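Local coordinates for protein putative SnoaL-like polyketide cyclase (Jannaschia sp., PDB 3KKG) that probably acts as a polyketide cyclase of the SnoaL-like kind, although its substrate and reaction remain unproven, at residues A[44-49]-A[128-133]; A[84-89]-A[112-117]. One frame throughout, in Å; residues are numbered along the deposited sequence. Where two conformers were deposited one is given.

Contact 1 (A[44-49]-A[128-133])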
loop_
_atom_site.group_PDB
_atom_site.type_symbol
_atom_site.label_atom_id
_atom_site.label_comp_id
_atom_site.label_asym_id
_atom_site.label_seq_id
_atom_site.Cartn_x
_atom_site.Cartn_y
_atom_site.Cartn_z
ATOM N N ILE A 44 -10.672 2.430 -5.177
ATOM C CA ILE A 44 -9.532 3.174 -5.669
ATOM C C ILE A 44 -8.409 2.150 -5.888
ATOM O O ILE A 44 -8.003 1.460 -4.927
ATOM C CB ILE A 44 -9.088 4.253 -4.662
ATOM C CG1 ILE A 44 -10.171 5.338 -4.542
ATOM C CG2 ILE A 44 -7.735 4.883 -5.081
ATOM C CD1 ILE A 44 -9.948 6.320 -3.387
ATOM N N PHE A 45 -7.979 2.007 -7.138
ATOM C CA PHE A 45 -6.988 1.020 -7.515
ATOM C C PHE A 45 -5.703 1.759 -7.805
ATOM O O PHE A 45 -5.617 2.468 -8.808
ATOM C CB PHE A 45 -7.493 0.258 -8.729
ATOM C CG PHE A 45 -6.620 -0.855 -9.185
ATOM C CD1 PHE A 45 -6.591 -2.025 -8.511
ATOM C CD2 PHE A 45 -5.875 -0.737 -10.326
ATOM C CE1 PHE A 45 -5.857 -3.114 -8.985
ATOM C CE2 PHE A 45 -5.094 -1.816 -10.791
ATOM C CZ PHE A 45 -5.070 -2.970 -10.092
ATOM N N HIS A 46 -4.714 1.661 -6.929
ATOM C CA HIS A 46 -3.458 2.386 -7.056
ATOM C C HIS A 46 -3.802 3.900 -7.188
ATOM O O HIS A 46 -4.490 4.455 -6.344
ATOM C CB HIS A 46 -2.598 1.789 -8.197
ATOM C CG HIS A 46 -2.213 0.369 -7.959
ATOM N ND1 HIS A 46 -3.057 -0.677 -8.273
ATOM C CD2 HIS A 46 -1.168 -0.188 -7.296
ATOM C CE1 HIS A 46 -2.514 -1.817 -7.844
ATOM N NE2 HIS A 46 -1.378 -1.541 -7.244
ATOM N N SER A 47 -3.251 4.610 -8.189
ATOM C CA SER A 47 -3.518 6.037 -8.364
ATOM C C SER A 47 -4.675 6.287 -9.330
ATOM O O SER A 47 -4.957 7.457 -9.661
ATOM C CB SER A 47 -2.292 6.813 -8.859
ATOM O OG SER A 47 -1.999 6.477 -10.187
ATOM N N ASN A 48 -5.372 5.223 -9.753
ATOM C CA ASN A 48 -6.533 5.409 -10.686
ATOM C C ASN A 48 -7.625 6.226 -10.033
ATOM O O ASN A 48 -7.774 6.250 -8.828
ATOM C CB ASN A 48 -7.186 4.113 -11.115
ATOM C CG ASN A 48 -6.330 3.234 -11.978
ATOM O OD1 ASN A 48 -6.791 2.149 -12.392
ATOM N ND2 ASN A 48 -5.113 3.630 -12.226
ATOM N N GLN A 49 -8.404 6.937 -10.864
ATOM C CA GLN A 49 -9.540 7.657 -10.336
ATOM C C GLN A 49 -10.501 6.640 -9.693
ATOM O O GLN A 49 -10.580 5.480 -10.116
ATOM C CB GLN A 49 -10.238 8.510 -11.406
ATOM C CG GLN A 49 -11.013 7.759 -12.482
ATOM C CD GLN A 49 -11.839 8.694 -13.386
ATOM O OE1 GLN A 49 -11.582 9.899 -13.463
ATOM N NE2 GLN A 49 -12.825 8.129 -14.077
ATOM N N ARG A 128 -9.106 1.426 -0.759
ATOM C CA ARG A 128 -7.935 1.811 -1.519
ATOM C C ARG A 128 -7.003 0.628 -1.586
ATOM O O ARG A 128 -6.900 -0.150 -0.643
ATOM C CB ARG A 128 -7.198 2.984 -0.856
ATOM C CG ARG A 128 -8.022 4.216 -0.705
ATOM C CD ARG A 128 -7.318 5.257 0.170
ATOM N NE ARG A 128 -8.101 6.474 0.275
ATOM C CZ ARG A 128 -7.553 7.609 0.695
ATOM N NH1 ARG A 128 -6.265 7.684 1.003
ATOM N NH2 ARG A 128 -8.315 8.698 0.803
ATOM N N TYR A 129 -6.351 0.422 -2.712
ATOM C CA TYR A 129 -5.568 -0.757 -2.959
ATOM C C TYR A 129 -4.209 -0.453 -3.550
ATOM O O TYR A 129 -4.078 0.294 -4.506
ATOM C CB TYR A 129 -6.360 -1.698 -3.908
ATOM C CG TYR A 129 -5.661 -3.007 -4.112
ATOM C CD1 TYR A 129 -5.684 -3.963 -3.114
ATOM C CD2 TYR A 129 -4.982 -3.299 -5.266
ATOM C CE1 TYR A 129 -5.001 -5.131 -3.243
ATOM C CE2 TYR A 129 -4.308 -4.495 -5.409
ATOM C CZ TYR A 129 -4.336 -5.410 -4.409
ATOM O OH TYR A 129 -3.650 -6.603 -4.526
ATOM N N PHE A 130 -3.215 -1.234 -3.090
ATOM C CA PHE A 130 -1.922 -1.301 -3.758
ATOM C C PHE A 130 -1.365 -2.698 -3.742
ATOM O O PHE A 130 -1.404 -3.372 -2.708
ATOM C CB PHE A 130 -0.852 -0.461 -3.076
ATOM C CG PHE A 130 -1.154 0.997 -2.963
ATOM C CD1 PHE A 130 -1.880 1.500 -1.915
ATOM C CD2 PHE A 130 -0.628 1.913 -3.871
ATOM C CE1 PHE A 130 -2.137 2.888 -1.809
ATOM C CE2 PHE A 130 -0.847 3.272 -3.763
ATOM C CZ PHE A 130 -1.589 3.749 -2.762
ATOM N N THR A 131 -0.759 -3.124 -4.839
ATOM C CA THR A 131 0.197 -4.235 -4.888
ATOM C C THR A 131 1.445 -3.789 -5.599
ATOM O O THR A 131 1.612 -2.626 -5.890
ATOM C CB THR A 131 -0.465 -5.498 -5.444
ATOM O OG1 THR A 131 0.445 -6.614 -5.283
ATOM C CG2 THR A 131 -0.810 -5.397 -6.934
ATOM N N ASP A 132 2.328 -4.736 -5.954
ATOM C CA ASP A 132 3.459 -4.370 -6.824
ATOM C C ASP A 132 3.011 -4.637 -8.265
ATOM O O ASP A 132 3.325 -5.629 -8.912
ATOM C CB ASP A 132 4.683 -5.211 -6.510
ATOM C CG ASP A 132 5.928 -4.663 -7.201
ATOM O OD1 ASP A 132 5.796 -3.856 -8.165
ATOM O OD2 ASP A 132 7.053 -5.070 -6.820
ATOM N N LEU A 133 2.192 -3.711 -8.771
ATOM C CA LEU A 133 1.602 -3.876 -10.068
ATOM C C LEU A 133 2.653 -3.782 -11.165
ATOM O O LEU A 133 2.515 -4.482 -12.169
ATOM C CB LEU A 133 0.494 -2.845 -10.302
ATOM C CG LEU A 133 -0.376 -3.022 -11.535
ATOM C CD1 LEU A 133 -1.165 -4.310 -11.507
ATOM C CD2 LEU A 133 -1.358 -1.827 -11.637
HETATM O O HOH W 1 -4.936 3.251 -3.855
#

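Contact 2 (A[84-89]-A[112-117])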
loop_
_atom_site.group_PDB
_atom_site.type_symbol
_atom_site.label_atom_id
_atom_site.label_comp_id
_atom_site.label_asym_id
_atom_site.label_seq_id
_atom_site.Cartn_x
_atom_site.Cartn_y
_atom_site.Cartn_z
ATOM N N ASN A 84 -10.943 2.784 10.312
ATOM C CA ASN A 84 -9.931 2.469 9.309
ATOM C C ASN A 84 -9.364 1.112 9.577
ATOM O O ASN A 84 -8.883 0.861 10.658
ATOM C CB ASN A 84 -8.776 3.467 9.353
ATOM C CG ASN A 84 -9.244 4.887 9.002
ATOM O OD1 ASN A 84 -9.329 5.235 7.838
ATOM N ND2 ASN A 84 -9.638 5.639 9.990
ATOM N N VAL A 85 -9.479 0.199 8.583
ATOM C CA VAL A 85 -8.942 -1.143 8.671
ATOM C C VAL A 85 -7.966 -1.336 7.524
ATOM O O VAL A 85 -8.308 -1.091 6.344
ATOM C CB VAL A 85 -10.042 -2.217 8.594
ATOM C CG1 VAL A 85 -9.384 -3.576 8.695
ATOM C CG2 VAL A 85 -11.059 -2.026 9.730
ATOM N N VAL A 86 -6.776 -1.805 7.855
ATOM C CA VAL A 86 -5.714 -2.028 6.886
ATOM C C VAL A 86 -5.368 -3.484 6.896
ATOM O O VAL A 86 -5.125 -4.073 7.946
ATOM C CB VAL A 86 -4.446 -1.190 7.253
ATOM C CG1 VAL A 86 -3.310 -1.446 6.227
ATOM C CG2 VAL A 86 -4.813 0.313 7.417
ATOM N N VAL A 87 -5.452 -4.140 5.755
ATOM C CA VAL A 87 -5.191 -5.552 5.594
ATOM C C VAL A 87 -4.006 -5.724 4.668
ATOM O O VAL A 87 -4.066 -5.316 3.515
ATOM C CB VAL A 87 -6.421 -6.320 5.070
ATOM C CG1 VAL A 87 -6.088 -7.806 4.946
ATOM C CG2 VAL A 87 -7.627 -6.104 5.976
ATOM N N GLN A 88 -2.946 -6.358 5.126
ATOM C CA GLN A 88 -1.853 -6.743 4.230
ATOM C C GLN A 88 -1.980 -8.226 3.947
ATOM O O GLN A 88 -2.279 -9.022 4.850
ATOM C CB GLN A 88 -0.545 -6.517 4.897
ATOM C CG GLN A 88 -0.201 -5.026 5.181
ATOM C CD GLN A 88 1.200 -4.891 5.680
ATOM O OE1 GLN A 88 2.128 -5.122 4.931
ATOM N NE2 GLN A 88 1.357 -4.550 6.918
ATOM N N ALA A 89 -1.697 -8.614 2.712
ATOM C CA ALA A 89 -1.883 -9.984 2.307
ATOM C C ALA A 89 -0.815 -10.346 1.306
ATOM O O ALA A 89 0.002 -9.513 0.902
ATOM C CB ALA A 89 -3.330 -10.254 1.748
ATOM N N PRO A 112 3.089 -9.243 -2.409
ATOM C CA PRO A 112 2.397 -8.641 -1.258
ATOM C C PRO A 112 1.408 -7.601 -1.740
ATOM O O PRO A 112 1.564 -7.016 -2.829
ATOM C CB PRO A 112 3.540 -8.025 -0.460
ATOM C CG PRO A 112 4.475 -7.501 -1.556
ATOM C CD PRO A 112 4.384 -8.576 -2.661
ATOM N N ASP A 113 0.441 -7.274 -0.905
ATOM C CA ASP A 113 -0.466 -6.189 -1.200
ATOM C C ASP A 113 -0.902 -5.531 0.079
ATOM O O ASP A 113 -0.564 -5.977 1.196
ATOM C CB ASP A 113 -1.573 -6.625 -2.093
ATOM C CG ASP A 113 -2.649 -7.407 -1.444
ATOM O OD1 ASP A 113 -2.616 -7.665 -0.230
ATOM O OD2 ASP A 113 -3.574 -7.845 -2.184
ATOM N N VAL A 114 -1.679 -4.490 -0.056
ATOM C CA VAL A 114 -2.298 -3.784 1.089
ATOM C C VAL A 114 -3.604 -3.171 0.631
ATOM O O VAL A 114 -3.722 -2.590 -0.451
ATOM C CB VAL A 114 -1.360 -2.747 1.678
ATOM C CG1 VAL A 114 -0.961 -1.693 0.690
ATOM C CG2 VAL A 114 -2.046 -2.100 2.913
ATOM N N THR A 115 -4.678 -3.404 1.407
ATOM C CA THR A 115 -6.009 -2.857 1.164
ATOM C C THR A 115 -6.366 -1.995 2.343
ATOM O O THR A 115 -6.257 -2.478 3.496
ATOM C CB THR A 115 -7.038 -3.987 0.912
ATOM O OG1 THR A 115 -6.444 -4.975 0.024
ATOM C CG2 THR A 115 -8.312 -3.471 0.325
ATOM N N LEU A 116 -6.828 -0.784 2.074
ATOM C CA LEU A 116 -7.081 0.201 3.110
ATOM C C LEU A 116 -8.559 0.527 3.057
ATOM O O LEU A 116 -9.041 1.151 2.078
ATOM C CB LEU A 116 -6.199 1.429 2.856
ATOM C CG LEU A 116 -4.704 1.071 2.779
ATOM C CD1 LEU A 116 -4.130 1.470 1.461
ATOM C CD2 LEU A 116 -3.942 1.693 3.894
ATOM N N PHE A 117 -9.304 0.129 4.076
ATOM C CA PHE A 117 -10.749 0.290 4.116
ATOM C C PHE A 117 -11.137 1.431 5.032
ATOM O O PHE A 117 -10.513 1.632 6.096
ATOM C CB PHE A 117 -11.383 -0.999 4.684
ATOM C CG PHE A 117 -11.185 -2.197 3.790
ATOM C CD1 PHE A 117 -12.110 -2.506 2.819
ATOM C CD2 PHE A 117 -10.119 -3.066 3.972
ATOM C CE1 PHE A 117 -11.945 -3.625 2.004
ATOM C CE2 PHE A 117 -9.971 -4.195 3.160
ATOM C CZ PHE A 117 -10.915 -4.495 2.202
HETATM O O HOH W 2 -8.060 3.135 5.883
HETATM O O HOH W 3 -4.846 -6.831 1.147
HETATM O O HOH W 4 2.060 -5.875 2.260
#

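Contact 1 (A[44-49]-A[128-133])
R128 runs alongside I44, its CG 3.9 Å from I44 CD1. The apolar part of the arginine chain, extended from CG to NE, suits a neighbour that is itself aliphatic, while its charged end turns to E126 and to E76 of the second subunit. Y129 takes the register forward: its N meets I44 O at 3.0 Å in a weak, bent bond, and its O receives H46 N at 2.9 Å. That carbonyl, which also accepts from a water bridging to H46 O, lies over the centre of one face of the imidazole. The Y129 ring is almost parallel to that of F45 (11°) but slid along it, the centroids 5.9 Å apart, so they barely overlap and Y129 CD2 lies against CD1 and CE1 of F45; the hydroxyl reaches D113. This is a parallel pairing of strands 41-45 and 123-131 in the curved sheet of the NTF2-like fold, broken off where a type II' turn from F45 to N48 swings the first segment away. With H46 and F130, whose CD2 atoms touch, the two rings form an aromatic cluster. T131 N-H runs almost straight to H46 NE2 (2.9 Å, 173°), tilted 33° from the ring plane; this favours NE2 as acceptor, the alternative NE2 to T131 O bond (3.5 Å) being weak. ND1 lies above the middle of the F45 ring. An alanine in place of H46 would remove this acceptor and would probably leave T131 N without its partner and loosen the cluster. D132 caps the following helix, OD1 on A135 N. L133, first residue of that helix, closes the opposite imidazole face: its CD2 lies 4.1 Å from the ring centroid in a CH-pi contact and 3.8 Å from F45 CE2.

Contact 2 (A[84-89]-A[112-117])
Six backbone hydrogen bonds join strands 84-94 and 108-120 here as an antiparallel ladder, two for each of the pairs V85-F117, V87-T115 and A89-D113. The straightest runs from V87 N to T115 O, 2.9 Å and 174°. At the A89 end the bonds enter from above the carbonyl planes, as in A89 N to D113 O at 3.2 Å.

Apolar contacts fill both faces. V86 CG1 meets V114 CG2 at 3.6 Å and its CG2 lies beside L116 CD2; beta-branched valine favours the extended backbone, and here sets its methyls against V114 and L116. On the other face F117 brings its ring edge to V85 O, in the ring plane, and its CE2 to V87 CG2 at 4.1 Å. The small A89 leaves room for the D113 carboxylate, whose OD1 comes 3.3 Å from A89 CB while OD2 is bonded to Y129 OH.

Water bridges several polar atoms. One molecule accepts a hydrogen bond from T115 OG1 (2.7 Å) and donates to V87 O and D113 OD1. Another links Q88 OE1, which also accepts from R128 of the second subunit, to D113 O.

V15 of helix 6-16 touches F117, V85 and V87, and F19 just beyond it packs on V87, T115 and F117. Strands 72-81 and 123-131 flank the pair, while Q88 and V114, on the opposite face, meet L116 and F130 of the second subunit.

In the fold
After helices 6-16 and 29-36, the chain enters strand 41-45 and the turn that supplies the first side of contact 1. Helix 54-67 and strand 72-81 follow before 84-89 lays down the first half of contact 2. A 22-residue excursion without helix returns at 112-117 to close that loop; a tight reversal then leads into strand 123-131, and only at 128-133 does the 78-residue loop of contact 1 shut, with contact 2 wholly within it. Strands 108-120 and 123-131 are sheet neighbours, so the contacts meet directly, through T131 OG1 to P112 O besides the tyrosine-aspartate bond. Together they tie four consecutive strands of the sheet, and both reach the second subunit.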